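Membrane protein, putative (Geobacter sulfurreducens PCA, PDB 2QYB) is of unestablished function but may take part in membrane transport and phosphatase chemistry, and is represented here by its GAF domain, a probable sensory or regulatory module. Local coordinates at residues A[38-43]-A[113-118]; A[75-78]-A[82-85]. All coordinates share one frame; numbering follows the deposited sequence.

Contact 1. Residues A[38-43]-A[113-118]; sequences AVIRLV and IPISRK
The flat group at this contact is the peptide carbonyl of Arg41, and Ile115 meets it obliquely from one side of its plane: Ile115 CD1 lies 4.4 Å from Arg41 O. The guanidinium of Arg41 points elsewhere, its NH2 bonded to the carbonyls of Lys65 and Ala63. The strands 38-43 and 113-115 belong to the antiparallel sheet of the GAF fold but are not neighbours in it. Strand 124-130 runs between them, and accordingly no hydrogen bond joins the two segments, which bury just 93 Å² together. What bridges the gap is one methyl-to-methyl contact, Ile40 CG2 to Ile115 CD1 at 3.9 Å, with the two side chains crossing at about a right angle. Ile115 supplies the reach. Its CG1 stands anti to the carbonyl carbon (chi1 -65°), and the chain continues extended (chi2 174°), which carries CD1 across to Ile40. In Ile40 the branch methyl CG2, anti to the backbone N, does the touching. The pair lies in the core between sheet and helices: Ile40 also packs on Met22 and Leu26 of helix 10-32 and on Leu152 of helix 139-158, while Ile115 packs on Ala153 of the latter. Leu42, two residues on from Ile40, turns the end of its side chain to the same side. Leu42 CD2 is 4.0 Å from Ile40 CG2 and 4.6 Å from Ile115 CD1.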
loop_
_atom_site.group_PDB
_atom_site.type_symbol
_atom_site.label_atom_id
_atom_site.label_comp_id
_atom_site.label_asym_id
_atom_site.label_seq_id
_atom_site.Cartn_x
_atom_site.Cartn_y
_atom_site.Cartn_z
ATOM N N ALA A 38 -12.417 0.705 -0.339
ATOM C CA ALA A 38 -12.309 0.040 -1.619
ATOM C C ALA A 38 -11.239 -1.027 -1.469
ATOM O O ALA A 38 -10.198 -0.770 -0.901
ATOM C CB ALA A 38 -11.929 1.049 -2.768
ATOM N N VAL A 39 -11.480 -2.207 -2.016
ATOM C CA VAL A 39 -10.538 -3.309 -1.915
ATOM C C VAL A 39 -10.417 -3.938 -3.313
ATOM O O VAL A 39 -11.408 -4.080 -4.003
ATOM C CB VAL A 39 -10.975 -4.388 -0.819
ATOM C CG1 VAL A 39 -9.906 -5.403 -0.587
ATOM C CG2 VAL A 39 -11.338 -3.743 0.512
ATOM N N ILE A 40 -9.197 -4.245 -3.743
ATOM C CA ILE A 40 -8.959 -5.145 -4.892
ATOM C C ILE A 40 -8.460 -6.510 -4.335
ATOM O O ILE A 40 -7.533 -6.553 -3.537
ATOM C CB ILE A 40 -7.911 -4.566 -5.866
ATOM C CG1 ILE A 40 -8.471 -3.348 -6.596
ATOM C CG2 ILE A 40 -7.432 -5.619 -6.871
ATOM C CD1 ILE A 40 -7.391 -2.397 -7.101
ATOM N N ARG A 41 -9.099 -7.596 -4.752
ATOM C CA ARG A 41 -8.596 -8.932 -4.533
ATOM C C ARG A 41 -8.244 -9.566 -5.882
ATOM O O ARG A 41 -8.948 -9.345 -6.876
ATOM C CB ARG A 41 -9.631 -9.809 -3.834
ATOM C CG ARG A 41 -10.012 -9.297 -2.486
ATOM C CD ARG A 41 -10.990 -10.251 -1.848
ATOM N NE ARG A 41 -11.196 -9.945 -0.434
ATOM C CZ ARG A 41 -11.930 -8.925 0.025
ATOM N NH1 ARG A 41 -12.524 -8.064 -0.798
ATOM N NH2 ARG A 41 -12.055 -8.738 1.325
ATOM N N LEU A 42 -7.171 -10.366 -5.881
ATOM C CA LEU A 42 -6.760 -11.137 -7.046
ATOM C C LEU A 42 -6.639 -12.599 -6.667
ATOM O O LEU A 42 -6.256 -12.933 -5.557
ATOM C CB LEU A 42 -5.433 -10.611 -7.618
ATOM C CG LEU A 42 -5.432 -9.136 -8.060
ATOM C CD1 LEU A 42 -4.039 -8.583 -8.571
ATOM C CD2 LEU A 42 -6.535 -8.882 -9.075
ATOM N N VAL A 43 -6.984 -13.475 -7.595
ATOM C CA VAL A 43 -6.836 -14.872 -7.344
ATOM C C VAL A 43 -5.357 -15.205 -7.277
ATOM O O VAL A 43 -4.580 -14.710 -8.085
ATOM C CB VAL A 43 -7.550 -15.757 -8.396
ATOM C CG1 VAL A 43 -7.456 -17.198 -7.959
ATOM C CG2 VAL A 43 -9.011 -15.392 -8.506
ATOM N N ILE A 113 -17.493 -5.962 -8.003
ATOM C CA ILE A 113 -17.367 -5.826 -9.440
ATOM C C ILE A 113 -16.261 -6.723 -9.912
ATOM O O ILE A 113 -15.114 -6.568 -9.483
ATOM C CB ILE A 113 -17.028 -4.375 -9.852
ATOM C CG1 ILE A 113 -18.084 -3.395 -9.290
ATOM C CG2 ILE A 113 -16.860 -4.258 -11.402
ATOM C CD1 ILE A 113 -17.491 -2.557 -8.173
ATOM N N PRO A 114 -16.579 -7.657 -10.823
ATOM C CA PRO A 114 -15.543 -8.555 -11.323
ATOM C C PRO A 114 -14.457 -7.808 -12.076
ATOM O O PRO A 114 -14.717 -6.752 -12.718
ATOM C CB PRO A 114 -16.310 -9.501 -12.260
ATOM C CG PRO A 114 -17.709 -9.404 -11.865
ATOM C CD PRO A 114 -17.874 -7.944 -11.451
ATOM N N ILE A 115 -13.237 -8.317 -11.954
ATOM C CA ILE A 115 -12.088 -7.730 -12.649
ATOM C C ILE A 115 -11.701 -8.755 -13.730
ATOM O O ILE A 115 -11.232 -9.860 -13.436
ATOM C CB ILE A 115 -10.936 -7.413 -11.707
ATOM C CG1 ILE A 115 -11.308 -6.320 -10.710
ATOM C CG2 ILE A 115 -9.671 -7.001 -12.501
ATOM C CD1 ILE A 115 -10.181 -6.111 -9.653
ATOM N N SER A 116 -11.992 -8.400 -14.971
ATOM C CA SER A 116 -11.765 -9.282 -16.089
ATOM C C SER A 116 -11.501 -8.472 -17.331
ATOM O O SER A 116 -12.017 -7.369 -17.524
ATOM C CB SER A 116 -12.986 -10.162 -16.356
ATOM O OG SER A 116 -14.150 -9.353 -16.450
ATOM N N ARG A 117 -10.686 -9.050 -18.184
ATOM C CA ARG A 117 -10.617 -8.584 -19.540
ATOM C C ARG A 117 -11.925 -8.998 -20.256
ATOM O O ARG A 117 -12.532 -10.035 -19.934
ATOM C CB ARG A 117 -9.381 -9.178 -20.180
ATOM C CG ARG A 117 -8.957 -8.487 -21.400
ATOM C CD ARG A 117 -8.318 -7.135 -21.135
ATOM N NE ARG A 117 -7.809 -6.585 -22.406
ATOM C CZ ARG A 117 -8.565 -6.067 -23.389
ATOM N NH1 ARG A 117 -9.899 -6.006 -23.277
ATOM N NH2 ARG A 117 -7.981 -5.592 -24.501
ATOM N N LYS A 118 -12.369 -8.151 -21.191
ATOM C CA LYS A 118 -13.556 -8.416 -22.028
ATOM C C LYS A 118 -13.563 -9.823 -22.637
ATOM O O LYS A 118 -12.671 -10.167 -23.407
ATOM C CB LYS A 118 -13.637 -7.392 -23.176
ATOM C CG LYS A 118 -14.953 -7.424 -23.969
ATOM C CD LYS A 118 -15.122 -6.183 -24.904
ATOM C CE LYS A 118 -14.729 -6.435 -26.374
ATOM N NZ LYS A 118 -14.697 -5.152 -27.198
#

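Contact 2. Residues A[75-78]-A[82-85]; sequences IGEA and NRLQ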
loop_
_atom_site.group_PDB
_atom_site.type_symbol
_atom_site.label_atom_id
_atom_site.label_comp_id
_atom_site.label_asym_id
_atom_site.label_seq_id
_atom_site.Cartn_x
_atom_site.Cartn_y
_atom_site.Cartn_z
ATOM N N ILE A 75 -19.653 -11.626 -2.699
ATOM C CA ILE A 75 -18.376 -11.545 -3.388
ATOM C C ILE A 75 -18.014 -12.828 -4.173
ATOM O O ILE A 75 -17.512 -12.776 -5.290
ATOM C CB ILE A 75 -17.254 -11.191 -2.387
ATOM C CG1 ILE A 75 -15.972 -10.822 -3.135
ATOM C CG2 ILE A 75 -17.033 -12.352 -1.363
ATOM C CD1 ILE A 75 -14.974 -10.148 -2.263
ATOM N N GLY A 76 -18.302 -13.982 -3.601
ATOM C CA GLY A 76 -18.145 -15.249 -4.316
ATOM C C GLY A 76 -19.099 -15.363 -5.491
ATOM O O GLY A 76 -18.757 -15.936 -6.526
ATOM N N GLU A 77 -20.299 -14.817 -5.325
ATOM C CA GLU A 77 -21.306 -14.882 -6.368
ATOM C C GLU A 77 -20.908 -13.966 -7.519
ATOM O O GLU A 77 -21.095 -14.310 -8.670
ATOM C CB GLU A 77 -22.704 -14.524 -5.815
ATOM C CG GLU A 77 -23.861 -14.409 -6.880
ATOM C CD GLU A 77 -23.994 -15.645 -7.769
ATOM O OE1 GLU A 77 -23.420 -16.689 -7.398
ATOM O OE2 GLU A 77 -24.663 -15.586 -8.837
ATOM N N ALA A 78 -20.326 -12.822 -7.211
ATOM C CA ALA A 78 -19.864 -11.914 -8.259
ATOM C C ALA A 78 -18.737 -12.530 -9.082
ATOM O O ALA A 78 -18.700 -12.447 -10.318
ATOM C CB ALA A 78 -19.420 -10.588 -7.642
ATOM N N ASN A 82 -19.325 -14.077 -12.659
ATOM C CA ASN A 82 -18.809 -12.988 -13.470
ATOM C C ASN A 82 -19.834 -11.866 -13.701
ATOM O O ASN A 82 -20.031 -11.377 -14.787
ATOM C CB ASN A 82 -18.236 -13.522 -14.779
ATOM C CG ASN A 82 -17.367 -12.493 -15.503
ATOM O OD1 ASN A 82 -16.775 -11.634 -14.886
ATOM N ND2 ASN A 82 -17.312 -12.583 -16.810
ATOM N N ARG A 83 -20.465 -11.415 -12.637
ATOM C CA ARG A 83 -21.487 -10.395 -12.773
ATOM C C ARG A 83 -21.486 -9.631 -11.503
ATOM O O ARG A 83 -21.347 -10.204 -10.442
ATOM C CB ARG A 83 -22.864 -11.024 -12.985
ATOM C CG ARG A 83 -23.383 -11.037 -14.456
ATOM C CD ARG A 83 -24.624 -11.935 -14.546
ATOM N NE ARG A 83 -25.011 -12.331 -13.173
ATOM C CZ ARG A 83 -26.155 -12.029 -12.539
ATOM N NH1 ARG A 83 -26.302 -12.447 -11.272
ATOM N NH2 ARG A 83 -27.148 -11.355 -13.141
ATOM N N LEU A 84 -21.652 -8.329 -11.612
ATOM C CA LEU A 84 -21.585 -7.503 -10.449
ATOM C C LEU A 84 -22.737 -7.800 -9.506
ATOM O O LEU A 84 -23.787 -8.276 -9.916
ATOM C CB LEU A 84 -21.519 -6.020 -10.826
ATOM C CG LEU A 84 -22.681 -5.444 -11.581
ATOM C CD1 LEU A 84 -23.767 -5.016 -10.621
ATOM C CD2 LEU A 84 -22.163 -4.276 -12.419
ATOM N N GLN A 85 -22.486 -7.541 -8.239
ATOM C CA GLN A 85 -23.452 -7.702 -7.178
ATOM C C GLN A 85 -23.429 -6.418 -6.354
ATOM O O GLN A 85 -22.334 -5.883 -6.033
ATOM C CB GLN A 85 -23.003 -8.854 -6.287
ATOM C CG GLN A 85 -22.733 -10.155 -7.010
ATOM C CD GLN A 85 -24.001 -10.744 -7.597
ATOM O OE1 GLN A 85 -24.941 -11.096 -6.864
ATOM N NE2 GLN A 85 -24.040 -10.850 -8.934
#
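Glu77 and Gln85 lay their side chains obliquely across each other, with the carboxylate and amide planes 88° apart. The touching is done by an aliphatic carbon, Glu77 CG, which sits 3.5 Å from Gln85 OE1; the two polar ends are not paired. Gln85 gets there by a bend at chi2 (-67°), folding the amide back over the turn. Its CG meanwhile packs closely on the helix, 3.4 Å from Ala78 CB. The folded amide then donates NE2 to Arg83 O at 3.2 Å. The N-H points almost straight at that oxygen, which lies near the amide plane, yet the donor stands well above the carbonyl plane and uses no lone pair. Helix 74-81 ends here in a Schellman motif: Asn82, with positive phi, is its C-prime residue, and Arg83 N reaches back to Ala78 O (3.1 Å). Arg83 O is turned back to the helix as well, taking a CA-H...O contact from Ala78 CA at 3.1 Å. With an alanine in place of Gln85, Arg83 O would probably lose its amide donor, and Glu77 CG and Ala78 CB their cover. Beyond the turn, the backbone of Gln85 pairs with that of His112 in strand 109-115, where strand 85-87 begins. On the exposed side of the turn, the Glu77 carboxylate approaches the edge of the Arg83 guanidinium, OE2 to NH1 at 4.3 Å, a distance beyond a salt bridge.

Overall arrangement
From the N terminus, the chain leaves helix 10-32 for strand 37-43, which supplies the first half of contact 1. It continues through strand 49-56 to helix 74-81, where contact 2 closes a very short loop, with three helical residues between its segments, and leads into strand 85-87. After helix 96-104, strand 109-115 returns to complete contact 1 across 69 intervening residues, so the small closure lies wholly within the large one. Their centres are about 10 Å apart, and they touch: Pro114 CG lies 3.5 Å from Arg83 N, and Arg41 NH1 lies 3.5 Å from Ile75 CD1. Contact 1 links two strands of the sheet, and contact 2 joins a helix end to its edge strand.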